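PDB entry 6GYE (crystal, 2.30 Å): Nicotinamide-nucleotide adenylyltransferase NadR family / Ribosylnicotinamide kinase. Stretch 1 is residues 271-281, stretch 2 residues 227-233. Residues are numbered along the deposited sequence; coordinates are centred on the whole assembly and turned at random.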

# COMPACT_ATOMS: atom_id res chain seq x y z
N LEU A 271 27.84 -5.16 13.45
CA LEU A 271 28.58 -5.83 14.52
C LEU A 271 29.62 -6.80 14.00
O LEU A 271 30.65 -6.98 14.65
CB LEU A 271 27.63 -6.58 15.44
CG LEU A 271 26.77 -5.69 16.34
CD1 LEU A 271 25.94 -6.53 17.28
CD2 LEU A 271 27.68 -4.79 17.10
N TYR A 272 29.38 -7.45 12.87
CA TYR A 272 30.23 -8.57 12.47
C TYR A 272 30.97 -8.38 11.16
O TYR A 272 31.94 -9.11 10.92
CB TYR A 272 29.40 -9.86 12.40
CG TYR A 272 28.76 -10.21 13.73
CD1 TYR A 272 29.54 -10.65 14.80
CD2 TYR A 272 27.39 -10.11 13.92
CE1 TYR A 272 28.97 -10.98 16.01
CE2 TYR A 272 26.81 -10.43 15.14
CZ TYR A 272 27.61 -10.87 16.18
OH TYR A 272 27.04 -11.19 17.39
N LEU A 273 30.58 -7.45 10.32
CA LEU A 273 31.36 -7.33 9.10
C LEU A 273 32.52 -6.38 9.30
O LEU A 273 32.46 -5.47 10.14
CB LEU A 273 30.48 -6.82 7.96
CG LEU A 273 29.51 -7.78 7.26
CD1 LEU A 273 28.71 -7.01 6.22
CD2 LEU A 273 30.27 -8.93 6.60
N PRO A 274 33.59 -6.53 8.52
CA PRO A 274 34.62 -5.48 8.49
C PRO A 274 34.02 -4.17 8.02
O PRO A 274 33.03 -4.14 7.28
CB PRO A 274 35.65 -6.02 7.49
CG PRO A 274 35.44 -7.49 7.46
CD PRO A 274 33.95 -7.68 7.68
N LYS A 275 34.61 -3.07 8.48
CA LYS A 275 34.08 -1.74 8.17
C LYS A 275 33.90 -1.54 6.67
O LYS A 275 32.87 -1.03 6.23
CB LYS A 275 35.02 -0.66 8.74
CG LYS A 275 35.57 -0.97 10.13
CD LYS A 275 36.93 -1.69 10.09
CE LYS A 275 36.87 -3.10 10.67
NZ LYS A 275 38.17 -3.82 10.50
N GLU A 276 34.88 -1.97 5.88
CA GLU A 276 34.81 -1.76 4.44
C GLU A 276 33.61 -2.47 3.85
O GLU A 276 32.90 -1.90 3.01
CB GLU A 276 36.08 -2.28 3.78
CG GLU A 276 37.35 -1.98 4.53
CD GLU A 276 37.59 -2.99 5.65
OE1 GLU A 276 37.54 -2.59 6.84
OE2 GLU A 276 37.80 -4.19 5.34
N ASP A 277 33.36 -3.71 4.28
CA ASP A 277 32.26 -4.48 3.72
C ASP A 277 30.93 -3.90 4.15
O ASP A 277 29.98 -3.88 3.36
CB ASP A 277 32.38 -5.94 4.13
CG ASP A 277 33.62 -6.60 3.58
OD1 ASP A 277 34.27 -6.01 2.67
OD2 ASP A 277 33.95 -7.69 4.07
N PHE A 278 30.85 -3.43 5.39
CA PHE A 278 29.63 -2.76 5.82
C PHE A 278 29.38 -1.53 4.98
O PHE A 278 28.29 -1.35 4.43
CB PHE A 278 29.72 -2.41 7.31
CG PHE A 278 28.50 -1.72 7.83
CD1 PHE A 278 27.36 -2.45 8.14
CD2 PHE A 278 28.47 -0.34 7.99
CE1 PHE A 278 26.22 -1.83 8.60
CE2 PHE A 278 27.34 0.29 8.47
CZ PHE A 278 26.22 -0.45 8.77
N GLU A 279 30.40 -0.68 4.84
CA GLU A 279 30.22 0.55 4.06
C GLU A 279 29.83 0.24 2.63
O GLU A 279 29.11 1.02 2.00
CB GLU A 279 31.48 1.41 4.12
CG GLU A 279 31.54 2.29 5.36
CD GLU A 279 30.29 3.16 5.53
OE1 GLU A 279 29.89 3.84 4.56
OE2 GLU A 279 29.69 3.16 6.64
N GLN A 280 30.25 -0.90 2.11
CA GLN A 280 29.88 -1.26 0.75
C GLN A 280 28.41 -1.67 0.65
O GLN A 280 27.83 -1.57 -0.43
CB GLN A 280 30.76 -2.37 0.22
CG GLN A 280 30.78 -2.41 -1.27
CD GLN A 280 31.44 -3.65 -1.79
OE1 GLN A 280 32.60 -3.94 -1.47
NE2 GLN A 280 30.68 -4.43 -2.56
N LEU A 281 27.81 -2.15 1.74
CA LEU A 281 26.39 -2.49 1.74
C LEU A 281 25.48 -1.32 2.07
O LEU A 281 24.27 -1.43 1.87
CB LEU A 281 26.10 -3.63 2.72
CG LEU A 281 26.71 -4.97 2.33
CD1 LEU A 281 26.47 -6.02 3.40
CD2 LEU A 281 26.11 -5.39 1.02
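Stretch 2 (227-233) LKMDDYA

Two helical starts from distant parts of one chain pack side by side here, in a largely apolar contact joined by a single water bridge and no direct hydrogen bond. Residues 229-233 of stretch 2 are helical, with Lys228 at the N-cap position; its backbone N donates to Asp231 OD2 at 2.7 Å, a side-chain bond that ties down the first turn. This helix runs in nearly the same direction as helix 275-281, crossing it at -28° with the axes 10.3 Å apart at closest approach. The register follows: Met229 CA lies 5.9 Å from Asp277 CA, and one turn on Ala233 CA lies 6.9 Å from Leu281 CA.

Met229 is the most covered residue. Its side chain, t at chi1 and chi2 and p at chi3, reaches across to the partner helix, placing SD 3.7 Å from Asp277 CB and CE 3.5 Å from Gln280 NE2. Leu281 fills the next turn, its CD1 3.7 Å from Tyr232 CB and its CD2 3.9 Å from Ala233 CB. Before helix 275-281 begins, Leu273 CD2 reaches Tyr232 CD2 at 3.8 Å. The first turn of a helix leaves backbone NH groups without helical acceptors; here water 1 accepts from Met229 N (3.0 Å) and donates to Asp277 OD2 (2.9 Å).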

# COMPACT_ATOMS: atom_id res chain seq x y z
N LEU A 227 29.09 -16.31 7.47
CA LEU A 227 28.47 -15.32 6.61
C LEU A 227 29.50 -14.29 6.13
O LEU A 227 30.36 -13.86 6.90
CB LEU A 227 27.35 -14.62 7.36
CG LEU A 227 26.20 -15.53 7.82
CD1 LEU A 227 25.17 -14.72 8.60
CD2 LEU A 227 25.55 -16.21 6.64
N LYS A 228 29.44 -13.95 4.85
CA LYS A 228 30.27 -12.91 4.25
C LYS A 228 29.37 -11.79 3.74
O LYS A 228 28.13 -11.90 3.74
CB LYS A 228 31.13 -13.45 3.11
CG LYS A 228 31.89 -14.73 3.39
CD LYS A 228 33.02 -14.55 4.39
CE LYS A 228 33.91 -15.79 4.42
NZ LYS A 228 34.43 -16.05 3.06
N MET A 229 30.02 -10.73 3.25
CA MET A 229 29.30 -9.55 2.77
C MET A 229 28.16 -9.91 1.84
O MET A 229 27.06 -9.36 1.94
CB MET A 229 30.28 -8.61 2.06
CG MET A 229 29.63 -7.35 1.55
SD MET A 229 30.84 -6.29 0.74
CE MET A 229 31.35 -7.31 -0.64
N ASP A 230 28.40 -10.86 0.93
CA ASP A 230 27.42 -11.16 -0.10
C ASP A 230 26.22 -11.90 0.47
O ASP A 230 25.10 -11.73 -0.03
CB ASP A 230 28.08 -11.96 -1.20
CG ASP A 230 27.17 -12.20 -2.36
OD1 ASP A 230 26.65 -11.21 -2.92
OD2 ASP A 230 27.00 -13.38 -2.73
N ASP A 231 26.43 -12.70 1.52
CA ASP A 231 25.30 -13.31 2.21
C ASP A 231 24.39 -12.24 2.81
O ASP A 231 23.16 -12.33 2.69
CB ASP A 231 25.82 -14.24 3.30
CG ASP A 231 26.71 -15.34 2.75
OD1 ASP A 231 26.26 -16.05 1.83
OD2 ASP A 231 27.85 -15.47 3.24
N TYR A 232 24.99 -11.23 3.46
CA TYR A 232 24.19 -10.16 4.04
C TYR A 232 23.37 -9.46 2.98
O TYR A 232 22.18 -9.18 3.18
CB TYR A 232 25.08 -9.18 4.81
CG TYR A 232 25.50 -9.72 6.16
CD1 TYR A 232 24.66 -9.59 7.27
CD2 TYR A 232 26.72 -10.36 6.34
CE1 TYR A 232 25.02 -10.09 8.51
CE2 TYR A 232 27.10 -10.86 7.58
CZ TYR A 232 26.24 -10.72 8.66
OH TYR A 232 26.59 -11.22 9.90
N ALA A 233 23.98 -9.21 1.82
CA ALA A 233 23.25 -8.57 0.73
C ALA A 233 22.05 -9.42 0.34
O ALA A 233 20.93 -8.90 0.20
CB ALA A 233 24.16 -8.36 -0.47
O HOH W 1 32.80 -10.35 4.17